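Local coordinates for uncharacterized protein (Bordetella bronchiseptica, PDB 4XG0) that probably acts as a kinase in acid-sugar catabolism, with a sugar-binding N-terminal domain and a nucleotide-binding C-terminal domain, as in other DUF1537 proteins, at residues 282-287 / 317-322; 274-279 / 412-417; 260-265 / 353-358; 293-298 / 340-345. One frame throughout, in Å; residues are numbered along the deposited sequence. Where two conformers were deposited one is given.

Contact 1 of 4, residues 282-287 / 317-322; sequences ARTWAP and ALMLLA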
loop_
_atom_site.group_PDB
_atom_site.type_symbol
_atom_site.label_atom_id
_atom_site.label_comp_id
_atom_site.label_asym_id
_atom_site.label_seq_id
_atom_site.Cartn_x
_atom_site.Cartn_y
_atom_site.Cartn_z
ATOM N N ALA A 282 -6.813 10.294 -14.390
ATOM C CA ALA A 282 -7.474 9.197 -15.090
ATOM C C ALA A 282 -7.830 9.563 -16.525
ATOM O O ALA A 282 -8.442 10.589 -16.793
ATOM C CB ALA A 282 -8.698 8.747 -14.349
ATOM N N ARG A 283 -7.420 8.729 -17.463
ATOM C CA ARG A 283 -7.823 8.926 -18.838
ATOM C C ARG A 283 -9.309 8.629 -18.975
ATOM O O ARG A 283 -9.779 7.552 -18.594
ATOM C CB ARG A 283 -6.991 8.037 -19.759
ATOM C CG ARG A 283 -5.517 8.429 -19.755
ATOM C CD ARG A 283 -4.816 8.154 -21.088
ATOM N NE ARG A 283 -3.629 9.002 -21.234
ATOM C CZ ARG A 283 -2.391 8.655 -20.878
ATOM N NH1 ARG A 283 -1.388 9.514 -21.047
ATOM N NH2 ARG A 283 -2.137 7.459 -20.359
ATOM N N THR A 284 -10.038 9.585 -19.539
ATOM C CA THR A 284 -11.487 9.585 -19.420
ATOM C C THR A 284 -12.193 9.575 -20.776
ATOM O O THR A 284 -11.933 10.421 -21.630
ATOM C CB THR A 284 -11.917 10.815 -18.602
ATOM O OG1 THR A 284 -11.405 10.696 -17.262
ATOM C CG2 THR A 284 -13.421 10.951 -18.547
ATOM N N TRP A 285 -13.092 8.621 -20.964
ATOM C CA TRP A 285 -13.986 8.635 -22.114
ATOM C C TRP A 285 -15.285 9.233 -21.627
ATOM O O TRP A 285 -15.948 8.655 -20.754
ATOM C CB TRP A 285 -14.223 7.209 -22.633
ATOM C CG TRP A 285 -14.908 7.119 -23.936
ATOM C CD1 TRP A 285 -14.591 7.794 -25.078
ATOM C CD2 TRP A 285 -16.020 6.267 -24.271
ATOM N NE1 TRP A 285 -15.441 7.422 -26.103
ATOM C CE2 TRP A 285 -16.320 6.483 -25.632
ATOM C CE3 TRP A 285 -16.799 5.368 -23.549
ATOM C CZ2 TRP A 285 -17.361 5.823 -26.282
ATOM C CZ3 TRP A 285 -17.833 4.711 -24.204
ATOM C CH2 TRP A 285 -18.093 4.937 -25.548
ATOM N N ALA A 286 -15.620 10.411 -22.150
ATOM C CA ALA A 286 -16.865 11.091 -21.808
ATOM C C ALA A 286 -17.671 11.392 -23.059
ATOM O O ALA A 286 -17.739 12.536 -23.512
ATOM C CB ALA A 286 -16.551 12.395 -21.068
ATOM N N PRO A 287 -18.288 10.359 -23.644
ATOM C CA PRO A 287 -19.024 10.529 -24.896
ATOM C C PRO A 287 -20.387 11.181 -24.737
ATOM O O PRO A 287 -20.986 11.116 -23.679
ATOM C CB PRO A 287 -19.211 9.080 -25.374
ATOM C CG PRO A 287 -19.292 8.289 -24.135
ATOM C CD PRO A 287 -18.314 8.965 -23.166
ATOM N N ALA A 317 -5.445 4.647 -14.066
ATOM C CA ALA A 317 -6.883 4.465 -14.098
ATOM C C ALA A 317 -7.463 4.940 -15.412
ATOM O O ALA A 317 -6.985 5.909 -15.991
ATOM C CB ALA A 317 -7.523 5.225 -12.941
ATOM N N LEU A 318 -8.486 4.232 -15.885
ATOM C CA LEU A 318 -9.291 4.658 -17.030
ATOM C C LEU A 318 -10.709 4.891 -16.518
ATOM O O LEU A 318 -11.171 4.127 -15.681
ATOM C CB LEU A 318 -9.305 3.562 -18.095
ATOM C CG LEU A 318 -7.934 3.151 -18.651
ATOM C CD1 LEU A 318 -8.043 1.896 -19.485
ATOM C CD2 LEU A 318 -7.356 4.266 -19.458
ATOM N N MET A 319 -11.389 5.932 -16.993
ATOM C CA MET A 319 -12.769 6.190 -16.590
ATOM C C MET A 319 -13.708 6.301 -17.782
ATOM O O MET A 319 -13.412 7.000 -18.741
ATOM C CB MET A 319 -12.881 7.452 -15.723
ATOM C CG MET A 319 -14.278 7.716 -15.200
ATOM S SD MET A 319 -14.316 9.079 -13.996
ATOM C CE MET A 319 -13.945 10.441 -15.091
ATOM N N LEU A 320 -14.826 5.572 -17.724
ATOM C CA LEU A 320 -15.934 5.763 -18.659
ATOM C C LEU A 320 -17.045 6.528 -17.960
ATOM O O LEU A 320 -17.588 6.072 -16.949
ATOM C CB LEU A 320 -16.473 4.427 -19.166
ATOM C CG LEU A 320 -15.427 3.352 -19.412
ATOM C CD1 LEU A 320 -16.099 2.082 -19.955
ATOM C CD2 LEU A 320 -14.382 3.828 -20.393
ATOM N N LEU A 321 -17.361 7.698 -18.495
ATOM C CA LEU A 321 -18.335 8.599 -17.905
ATOM C C LEU A 321 -19.629 8.675 -18.736
ATOM O O LEU A 321 -19.608 9.073 -19.902
ATOM C CB LEU A 321 -17.706 9.985 -17.780
ATOM C CG LEU A 321 -18.548 11.055 -17.070
ATOM C CD1 LEU A 321 -18.964 10.548 -15.692
ATOM C CD2 LEU A 321 -17.768 12.370 -16.987
ATOM N N ALA A 322 -20.757 8.315 -18.123
ATOM C CA ALA A 322 -22.044 8.318 -18.820
ATOM C C ALA A 322 -22.524 9.721 -19.085
ATOM O O ALA A 322 -22.400 10.572 -18.228
ATOM C CB ALA A 322 -23.084 7.598 -18.000
HETATM O O HOH W 1 -20.259 11.413 -20.974
#

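Contact 2 of 4, residues 274-279 / 412-417; sequences AAALQQ and VLIRAA. With SO4 (sulfate ion), chain E.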
loop_
_atom_site.group_PDB
_atom_site.type_symbol
_atom_site.label_atom_id
_atom_site.label_comp_id
_atom_site.label_asym_id
_atom_site.label_seq_id
_atom_site.Cartn_x
_atom_site.Cartn_y
_atom_site.Cartn_z
ATOM N N ALA A 274 -16.355 11.895 -10.292
ATOM C CA ALA A 274 -15.732 11.625 -11.595
ATOM C C ALA A 274 -14.782 12.775 -11.959
ATOM O O ALA A 274 -13.639 12.558 -12.385
ATOM C CB ALA A 274 -16.783 11.441 -12.679
ATOM N N ALA A 275 -15.247 13.986 -11.773
ATOM C CA ALA A 275 -14.421 15.159 -12.053
ATOM C C ALA A 275 -13.111 15.083 -11.277
ATOM O O ALA A 275 -12.047 15.343 -11.826
ATOM C CB ALA A 275 -15.165 16.429 -11.719
ATOM N N ALA A 276 -13.181 14.706 -10.002
ATOM C CA ALA A 276 -11.979 14.600 -9.178
ATOM C C ALA A 276 -11.001 13.532 -9.679
ATOM O O ALA A 276 -9.789 13.759 -9.686
ATOM C CB ALA A 276 -12.353 14.336 -7.723
ATOM N N LEU A 277 -11.528 12.374 -10.086
ATOM C CA LEU A 277 -10.701 11.298 -10.609
ATOM C C LEU A 277 -10.057 11.738 -11.924
ATOM O O LEU A 277 -8.876 11.473 -12.154
ATOM C CB LEU A 277 -11.508 10.028 -10.790
ATOM C CG LEU A 277 -10.767 8.837 -11.383
ATOM C CD1 LEU A 277 -9.565 8.495 -10.534
ATOM C CD2 LEU A 277 -11.694 7.673 -11.512
ATOM N N GLN A 278 -10.810 12.443 -12.759
ATOM C CA GLN A 278 -10.232 12.997 -13.978
ATOM C C GLN A 278 -9.097 13.996 -13.635
ATOM O O GLN A 278 -8.012 13.920 -14.219
ATOM C CB GLN A 278 -11.307 13.670 -14.840
ATOM C CG GLN A 278 -10.835 13.949 -16.252
ATOM C CD GLN A 278 -11.965 14.308 -17.203
ATOM O OE1 GLN A 278 -13.136 14.358 -16.817
ATOM N NE2 GLN A 278 -11.616 14.556 -18.462
ATOM N N GLN A 279 -9.366 14.905 -12.691
ATOM C CA GLN A 279 -8.388 15.892 -12.182
ATOM C C GLN A 279 -7.094 15.188 -11.783
ATOM O O GLN A 279 -6.007 15.712 -11.985
ATOM C CB GLN A 279 -8.911 16.577 -10.914
ATOM C CG GLN A 279 -9.570 17.939 -11.022
ATOM C CD GLN A 279 -9.501 18.720 -9.689
ATOM O OE1 GLN A 279 -9.283 18.152 -8.596
ATOM N NE2 GLN A 279 -9.660 20.023 -9.782
ATOM N N VAL A 412 -13.768 9.689 -3.423
ATOM C CA VAL A 412 -14.068 8.268 -3.180
ATOM C C VAL A 412 -13.703 7.348 -4.343
ATOM O O VAL A 412 -13.311 6.200 -4.100
ATOM C CB VAL A 412 -15.517 8.019 -2.747
ATOM C CG1 VAL A 412 -16.478 8.207 -3.899
ATOM C CG2 VAL A 412 -15.641 6.597 -2.179
ATOM N N LEU A 413 -13.773 7.812 -5.590
ATOM C CA LEU A 413 -13.414 6.918 -6.706
ATOM C C LEU A 413 -11.888 6.791 -6.807
ATOM O O LEU A 413 -11.366 5.735 -7.174
ATOM C CB LEU A 413 -14.016 7.367 -8.024
ATOM C CG LEU A 413 -15.549 7.427 -8.078
ATOM C CD1 LEU A 413 -16.018 8.050 -9.382
ATOM C CD2 LEU A 413 -16.142 6.065 -7.925
ATOM N N ILE A 414 -11.183 7.876 -6.482
ATOM C CA ILE A 414 -9.732 7.845 -6.411
ATOM C C ILE A 414 -9.312 6.819 -5.357
ATOM O O ILE A 414 -8.473 5.924 -5.606
ATOM C CB ILE A 414 -9.174 9.241 -6.066
ATOM C CG1 ILE A 414 -9.450 10.195 -7.219
ATOM C CG2 ILE A 414 -7.695 9.172 -5.789
ATOM C CD1 ILE A 414 -9.259 11.652 -6.848
ATOM N N ARG A 415 -9.917 6.934 -4.197
ATOM C CA ARG A 415 -9.654 6.002 -3.103
ATOM C C ARG A 415 -9.975 4.550 -3.486
ATOM O O ARG A 415 -9.254 3.646 -3.097
ATOM C CB ARG A 415 -10.425 6.395 -1.854
ATOM C CG ARG A 415 -9.933 7.699 -1.202
ATOM C CD ARG A 415 -10.722 8.005 0.103
ATOM N NE ARG A 415 -10.518 6.974 1.127
ATOM C CZ ARG A 415 -11.293 6.789 2.197
ATOM N NH1 ARG A 415 -12.362 7.549 2.404
ATOM N NH2 ARG A 415 -11.005 5.821 3.069
ATOM N N ALA A 416 -11.086 4.343 -4.189
ATOM C CA ALA A 416 -11.504 3.004 -4.660
ATOM C C ALA A 416 -10.494 2.382 -5.573
ATOM O O ALA A 416 -10.104 1.219 -5.364
ATOM C CB ALA A 416 -12.836 3.075 -5.355
ATOM N N ALA A 417 -10.034 3.129 -6.563
ATOM C CA ALA A 417 -9.008 2.622 -7.463
ATOM C C ALA A 417 -7.743 2.291 -6.703
ATOM O O ALA A 417 -7.117 1.242 -6.909
ATOM C CB ALA A 417 -8.733 3.624 -8.560
HETATM S S SO4 E . -13.082 6.704 6.190
HETATM O O1 SO4 E . -11.799 7.400 6.348
HETATM O O2 SO4 E . -12.854 5.377 5.614
HETATM O O3 SO4 E . -13.754 6.572 7.491
HETATM O O4 SO4 E . -13.945 7.469 5.279
#

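Contact 3 of 4, residues 260-265 / 353-358; sequences LVVVTS and AGVVAT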
loop_
_atom_site.group_PDB
_atom_site.type_symbol
_atom_site.label_atom_id
_atom_site.label_comp_id
_atom_site.label_asym_id
_atom_site.label_seq_id
_atom_site.Cartn_x
_atom_site.Cartn_y
_atom_site.Cartn_z
ATOM N N LEU A 260 -10.258 0.178 -14.079
ATOM C CA LEU A 260 -11.297 0.755 -14.901
ATOM C C LEU A 260 -12.441 1.252 -14.010
ATOM O O LEU A 260 -12.979 0.487 -13.232
ATOM C CB LEU A 260 -11.844 -0.329 -15.849
ATOM C CG LEU A 260 -12.931 0.141 -16.793
ATOM C CD1 LEU A 260 -12.425 1.265 -17.694
ATOM C CD2 LEU A 260 -13.422 -1.031 -17.636
ATOM N N VAL A 261 -12.806 2.528 -14.130
ATOM C CA VAL A 261 -13.896 3.107 -13.372
ATOM C C VAL A 261 -15.073 3.487 -14.281
ATOM O O VAL A 261 -14.903 4.207 -15.256
ATOM C CB VAL A 261 -13.408 4.337 -12.602
ATOM C CG1 VAL A 261 -14.518 4.923 -11.754
ATOM C CG2 VAL A 261 -12.192 3.978 -11.789
ATOM N N VAL A 262 -16.272 2.974 -13.958
ATOM C CA VAL A 262 -17.428 3.165 -14.791
ATOM C C VAL A 262 -18.432 3.956 -13.973
ATOM O O VAL A 262 -18.843 3.535 -12.874
ATOM C CB VAL A 262 -18.029 1.831 -15.242
ATOM C CG1 VAL A 262 -19.200 2.091 -16.133
ATOM C CG2 VAL A 262 -16.971 1.027 -15.957
ATOM N N VAL A 263 -18.769 5.128 -14.489
ATOM C CA VAL A 263 -19.664 6.047 -13.801
ATOM C C VAL A 263 -20.887 6.291 -14.649
ATOM O O VAL A 263 -20.821 6.994 -15.652
ATOM C CB VAL A 263 -18.980 7.406 -13.529
ATOM C CG1 VAL A 263 -19.883 8.326 -12.703
ATOM C CG2 VAL A 263 -17.652 7.181 -12.857
ATOM N N THR A 264 -22.005 5.715 -14.228
ATOM C CA THR A 264 -23.264 5.854 -14.953
ATOM C C THR A 264 -24.244 6.780 -14.258
ATOM O O THR A 264 -25.260 7.187 -14.848
ATOM C CB THR A 264 -23.944 4.481 -15.124
ATOM O OG1 THR A 264 -24.196 3.920 -13.833
ATOM C CG2 THR A 264 -23.067 3.553 -15.889
ATOM N N SER A 265 -23.952 7.143 -13.012
ATOM C CA SER A 265 -24.898 7.931 -12.237
ATOM C C SER A 265 -24.945 9.362 -12.748
ATOM O O SER A 265 -23.934 9.892 -13.224
ATOM C CB SER A 265 -24.500 7.945 -10.766
ATOM O OG SER A 265 -25.523 8.509 -9.987
ATOM N N ALA A 353 -6.665 -4.196 -13.670
ATOM C CA ALA A 353 -6.386 -4.551 -12.310
ATOM C C ALA A 353 -7.648 -4.748 -11.486
ATOM O O ALA A 353 -7.615 -5.413 -10.461
ATOM C CB ALA A 353 -5.515 -3.450 -11.669
ATOM N N GLY A 354 -8.750 -4.161 -11.956
ATOM C CA GLY A 354 -10.051 -4.210 -11.314
ATOM C C GLY A 354 -11.007 -3.209 -11.946
ATOM O O GLY A 354 -10.622 -2.438 -12.840
ATOM N N VAL A 355 -12.248 -3.239 -11.473
ATOM C CA VAL A 355 -13.300 -2.352 -11.915
ATOM C C VAL A 355 -13.966 -1.717 -10.720
ATOM O O VAL A 355 -14.153 -2.352 -9.680
ATOM C CB VAL A 355 -14.374 -3.103 -12.719
ATOM C CG1 VAL A 355 -15.456 -2.118 -13.216
ATOM C CG2 VAL A 355 -13.747 -3.804 -13.851
ATOM N N VAL A 356 -14.301 -0.442 -10.868
ATOM C CA VAL A 356 -15.090 0.274 -9.893
ATOM C C VAL A 356 -16.356 0.756 -10.619
ATOM O O VAL A 356 -16.287 1.292 -11.738
ATOM C CB VAL A 356 -14.327 1.521 -9.355
ATOM C CG1 VAL A 356 -15.177 2.262 -8.368
ATOM C CG2 VAL A 356 -13.015 1.133 -8.734
ATOM N N ALA A 357 -17.518 0.517 -10.042
ATOM C CA ALA A 357 -18.755 0.880 -10.730
ATOM C C ALA A 357 -19.672 1.634 -9.801
ATOM O O ALA A 357 -19.932 1.225 -8.661
ATOM C CB ALA A 357 -19.470 -0.376 -11.297
ATOM N N THR A 358 -20.157 2.772 -10.285
ATOM C CA THR A 358 -21.158 3.545 -9.574
ATOM C C THR A 358 -22.115 4.213 -10.585
ATOM O O THR A 358 -21.700 4.570 -11.681
ATOM C CB THR A 358 -20.485 4.614 -8.666
ATOM O OG1 THR A 358 -21.432 5.145 -7.735
ATOM C CG2 THR A 358 -19.943 5.766 -9.472
#

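Contact 4 of 4, residues 293-298 / 340-345; sequences ADDRNW and GELAAR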
loop_
_atom_site.group_PDB
_atom_site.type_symbol
_atom_site.label_atom_id
_atom_site.label_comp_id
_atom_site.label_asym_id
_atom_site.label_seq_id
_atom_site.Cartn_x
_atom_site.Cartn_y
_atom_site.Cartn_z
ATOM N N ALA A 293 -23.550 5.486 -28.533
ATOM C CA ALA A 293 -24.201 4.470 -29.368
ATOM C C ALA A 293 -23.428 4.147 -30.650
ATOM O O ALA A 293 -23.874 3.322 -31.444
ATOM C CB ALA A 293 -25.638 4.908 -29.720
ATOM N N ASP A 294 -22.276 4.787 -30.844
ATOM C CA ASP A 294 -21.494 4.669 -32.073
ATOM C C ASP A 294 -20.231 3.860 -31.802
ATOM O O ASP A 294 -19.317 4.316 -31.105
ATOM C CB ASP A 294 -21.119 6.066 -32.564
ATOM C CG ASP A 294 -20.532 6.056 -33.965
ATOM O OD1 ASP A 294 -20.049 4.993 -34.414
ATOM O OD2 ASP A 294 -20.551 7.124 -34.613
ATOM N N ASP A 295 -20.186 2.632 -32.298
ATOM C CA ASP A 295 -19.125 1.747 -31.846
ATOM C C ASP A 295 -17.781 2.239 -32.377
ATOM O O ASP A 295 -16.727 1.928 -31.805
ATOM C CB ASP A 295 -19.373 0.291 -32.240
ATOM C CG ASP A 295 -18.631 -0.686 -31.335
ATOM O OD1 ASP A 295 -18.842 -0.642 -30.096
ATOM O OD2 ASP A 295 -17.855 -1.503 -31.877
ATOM N N ARG A 296 -17.829 3.007 -33.457
ATOM C CA ARG A 296 -16.616 3.609 -34.024
ATOM C C ARG A 296 -15.927 4.547 -33.048
ATOM O O ARG A 296 -14.698 4.599 -32.977
ATOM C CB ARG A 296 -16.946 4.337 -35.319
ATOM C CG ARG A 296 -17.295 3.355 -36.444
ATOM C CD ARG A 296 -17.865 4.046 -37.650
ATOM N NE ARG A 296 -19.045 4.823 -37.289
ATOM C CZ ARG A 296 -19.839 5.436 -38.160
ATOM N NH1 ARG A 296 -19.595 5.352 -39.461
ATOM N NH2 ARG A 296 -20.887 6.120 -37.721
ATOM N N ASN A 297 -16.724 5.286 -32.276
ATOM C CA ASN A 297 -16.180 6.220 -31.295
ATOM C C ASN A 297 -15.490 5.433 -30.158
ATOM O O ASN A 297 -14.407 5.788 -29.697
ATOM C CB ASN A 297 -17.310 7.103 -30.747
ATOM C CG ASN A 297 -16.803 8.309 -29.965
ATOM O OD1 ASN A 297 -16.489 8.209 -28.774
ATOM N ND2 ASN A 297 -16.770 9.470 -30.621
ATOM N N TRP A 298 -16.117 4.343 -29.718
ATOM C CA TRP A 298 -15.528 3.476 -28.696
ATOM C C TRP A 298 -14.204 2.903 -29.189
ATOM O O TRP A 298 -13.188 2.986 -28.494
ATOM C CB TRP A 298 -16.471 2.312 -28.372
ATOM C CG TRP A 298 -15.842 1.198 -27.552
ATOM C CD1 TRP A 298 -15.564 -0.080 -27.980
ATOM C CD2 TRP A 298 -15.432 1.254 -26.184
ATOM N NE1 TRP A 298 -15.001 -0.807 -26.964
ATOM C CE2 TRP A 298 -14.919 -0.010 -25.845
ATOM C CE3 TRP A 298 -15.455 2.254 -25.200
ATOM C CZ2 TRP A 298 -14.435 -0.304 -24.593
ATOM C CZ3 TRP A 298 -14.976 1.966 -23.965
ATOM C CH2 TRP A 298 -14.461 0.691 -23.662
ATOM N N GLY A 340 -21.814 -0.758 -19.635
ATOM C CA GLY A 340 -21.497 -2.040 -19.030
ATOM C C GLY A 340 -20.906 -2.986 -20.035
ATOM O O GLY A 340 -19.915 -3.673 -19.764
ATOM N N GLU A 341 -21.522 -3.044 -21.205
ATOM C CA GLU A 341 -21.026 -3.942 -22.245
ATOM C C GLU A 341 -19.631 -3.526 -22.698
ATOM O O GLU A 341 -18.754 -4.385 -22.865
ATOM C CB GLU A 341 -21.975 -3.983 -23.434
ATOM C CG GLU A 341 -23.241 -4.771 -23.150
ATOM C CD GLU A 341 -23.403 -5.980 -24.066
ATOM O OE1 GLU A 341 -23.768 -5.783 -25.249
ATOM O OE2 GLU A 341 -23.170 -7.124 -23.604
ATOM N N LEU A 342 -19.421 -2.221 -22.910
ATOM C CA LEU A 342 -18.089 -1.745 -23.343
ATOM C C LEU A 342 -16.994 -1.978 -22.266
ATOM O O LEU A 342 -15.878 -2.429 -22.573
ATOM C CB LEU A 342 -18.165 -0.262 -23.733
ATOM C CG LEU A 342 -19.101 0.018 -24.933
ATOM C CD1 LEU A 342 -19.225 1.500 -25.231
ATOM C CD2 LEU A 342 -18.641 -0.723 -26.187
ATOM N N ALA A 343 -17.320 -1.686 -21.013
ATOM C CA ALA A 343 -16.387 -1.935 -19.924
ATOM C C ALA A 343 -15.958 -3.392 -19.963
ATOM O O ALA A 343 -14.773 -3.702 -19.807
ATOM C CB ALA A 343 -17.012 -1.607 -18.583
ATOM N N ALA A 344 -16.916 -4.289 -20.172
ATOM C CA ALA A 344 -16.597 -5.732 -20.183
ATOM C C ALA A 344 -15.710 -6.075 -21.348
ATOM O O ALA A 344 -14.760 -6.870 -21.213
ATOM C CB ALA A 344 -17.871 -6.573 -20.232
ATOM N N ARG A 345 -16.015 -5.517 -22.515
ATOM C CA ARG A 345 -15.166 -5.764 -23.671
ATOM C C ARG A 345 -13.717 -5.361 -23.385
ATOM O O ARG A 345 -12.762 -6.070 -23.756
ATOM C CB ARG A 345 -15.704 -5.066 -24.906
ATOM C CG ARG A 345 -16.834 -5.805 -25.600
ATOM C CD ARG A 345 -17.543 -4.967 -26.665
ATOM N NE ARG A 345 -16.633 -4.360 -27.639
ATOM C CZ ARG A 345 -17.013 -3.479 -28.564
ATOM N NH1 ARG A 345 -18.267 -3.126 -28.637
ATOM N NH2 ARG A 345 -16.134 -2.958 -29.417
#

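Contact 1 of 4, residues 282-287 / 317-322
R283 and W285 each turn both their N-H and their C=O to strand 317-321, making 283-285 the outer parallel strand of a mixed sheet; the chain passes between the two neighbours by way of helices 289-292 and 295-304, a beta-alpha-beta crossover. Four main-chain hydrogen bonds join them. Three are short: M319 N to R283 O, W285 N to M319 O and L321 N to W285 O. The fourth, R283 N to A317 O, is longer at 3.2 Å and bent to 138°. CA-H...O contacts fill in between, such as T284 CA to M319 O.

Among side chains, T284 and M319 lie side by side on the sheet face turned to helix 268-279. With its CG anti to the backbone N (chi1 -176°), M319 extends alongside T284 and bends only at its last torsion. Its methyl CE then rests 3.4 Å from T284 OG1 and 3.5 Å from T284 CG2. The hydroxyl is held within its own segment, OG1 donating to A282 O over 3.0 Å from above that carbonyl's plane.

On the other face, L320 CD2 meets W285 CB at 4.1 Å. The indole has P287 CG over one face, stacks on W301 and gives its NE1 hydrogen to N297. Where the strands finish, one water links the two segments, donating to P287 O at 2.8 Å and to L321 O at 2.7 Å.

Contact 2 of 4, residues 274-279 / 412-417
L277 and I414 slide past each other in opposite directions at the centre of this helix-helix contact, L277 CD1 lying 3.7 Å from I414 CG1. The segments run at 58° to each other with axes 8.5 Å apart, and the side chains that meet are all apolar. I414 reaches over because its CG1 stands anti to the carbonyl carbon (chi1 -67°) and the chain continues extended. Its CD1 thereby lands on the backbone of the other helix, 3.6 Å from A276 O, and lies 4.2 Å from A276 CB. L413 takes up the deeper side: its CB faces L277 CD2, and its CD1 comes to 4.0 Å from A274 N. Beneath this pair lies the sheet, with V261 under L277 and V263 under L413.

The packing does not continue round the helices. A275, Q278 and Q279 are exposed and make no contact with 412-417, while R415 extends from its helix away from 274-279 and binds a sulfate ion, probably from the crystallisation liquor. Bent at chi3, R415 presents two nitrogens: NH2 donates to sulfate O2 at 3.2 Å along a straight line (180°), and NH1 to O4 at 3.3 Å. T382 OG1 also holds the anion.

Two helices packed against each other and against one face of a largely parallel sheet are the layer arrangement of a three-layer alpha/beta domain, here the probable nucleotide-binding half of the protein.

Contact 3 of 4, residues 260-265 / 353-358
L260 and V262 alternate with V356 and T358 in a regular run of parallel-sheet hydrogen bonds. L260 N donates to G354 O at 2.9 Å, V356 N to L260 O, V262 N to V356 O at 2.8 Å, and T358 N to V262 O at 3.0 Å; all are close to straight. T264 N prolongs the series to T358 O at 2.8 Å, just after strand 260-263 has ended, and T264 OG1 adds a weak bond to the same oxygen.

Side chains pair in register. V261 and V356 point the same way, V261 CG2 lying 4.1 Å from V356 CB, and the next pair along this face brings V263 CG1 within 4.1 Å of T358 CG2. T358 offers that methyl because its OG1 is anti to the backbone N (chi1 -166°), the hydroxyl being bound to K403 O of strand 399-403.

Farther out, L413 and A416 of helix 412-421 cover V356, while A343 of helix 334-349 packs on L260 and V262 from the other face. Central parallel strands sandwiched between helices are the arrangement of a doubly wound alpha/beta sheet, consistent with nucleotide binding by this domain.

Contact 4 of 4, residues 293-298 / 340-345
D295 OD1 is gripped from helix 334-349 by two arginines: R345 NH1, at 2.9 Å, and R338, which forms a second salt bridge. The contact joins the first turn of helix 295-304 to the middle of helix 334-349, two helices on one face of the doubly wound alpha/beta sheet. R345 NH1 meets OD1 on its syn side, somewhat out of the carboxylate plane, and R345 NH2 adds a weak bond of 3.3 Å to D295 OD2. Because the carboxylate and guanidinium planes are 47° apart, the two groups do not form a flat pair. Two arginines and the helix start would probably favour the charged carboxylate.

The apolar part of the contact is built on W298. L342 CD2 sits squarely over the five-membered ring, 3.5 Å from its centroid and 5° off the normal, a CH-pi contact, while L342 CB lies over the rim of the same indole. The two side chains slide past each other, which brings W298 CZ2 to 3.3 Å from L342 O. W298 also touches R345: its CD1 and NE1 edge comes up to one face of the guanidinium, with CD1 3.3 Å from R345 NH2 and the planes 78° apart. The facing nitrogens are both donors and do not bond. W298 also meets W285 edge-to-face and touches L320 of the sheet.

D294 fixes the start of the helix as its N-cap. Its OD1 accepts twice from R296, from the backbone N at 3.1 Å and from NE, also at 3.1 Å.

How the contacts relate
After the N-terminal domain, the chain lays down strand 259-263, helix 268-279, strand 283-285 and helix 295-304 before any of the loops closes. Contact 1 closes first, at 317-322, and contact 4 next, at 340-345; their segments alternate, so these two cross. Contact 3 closes at 353-358 and holds both inside its loop. Contact 2, closing at 412-417, also encloses contacts 1 and 4 but crosses contact 3. Contacts 1 and 3 share the sheet, where strands 317-321 and 259-263 are neighbours. Contact 2 packs helices on one face and contact 4 on the other, their nearest atoms about 13 Å apart.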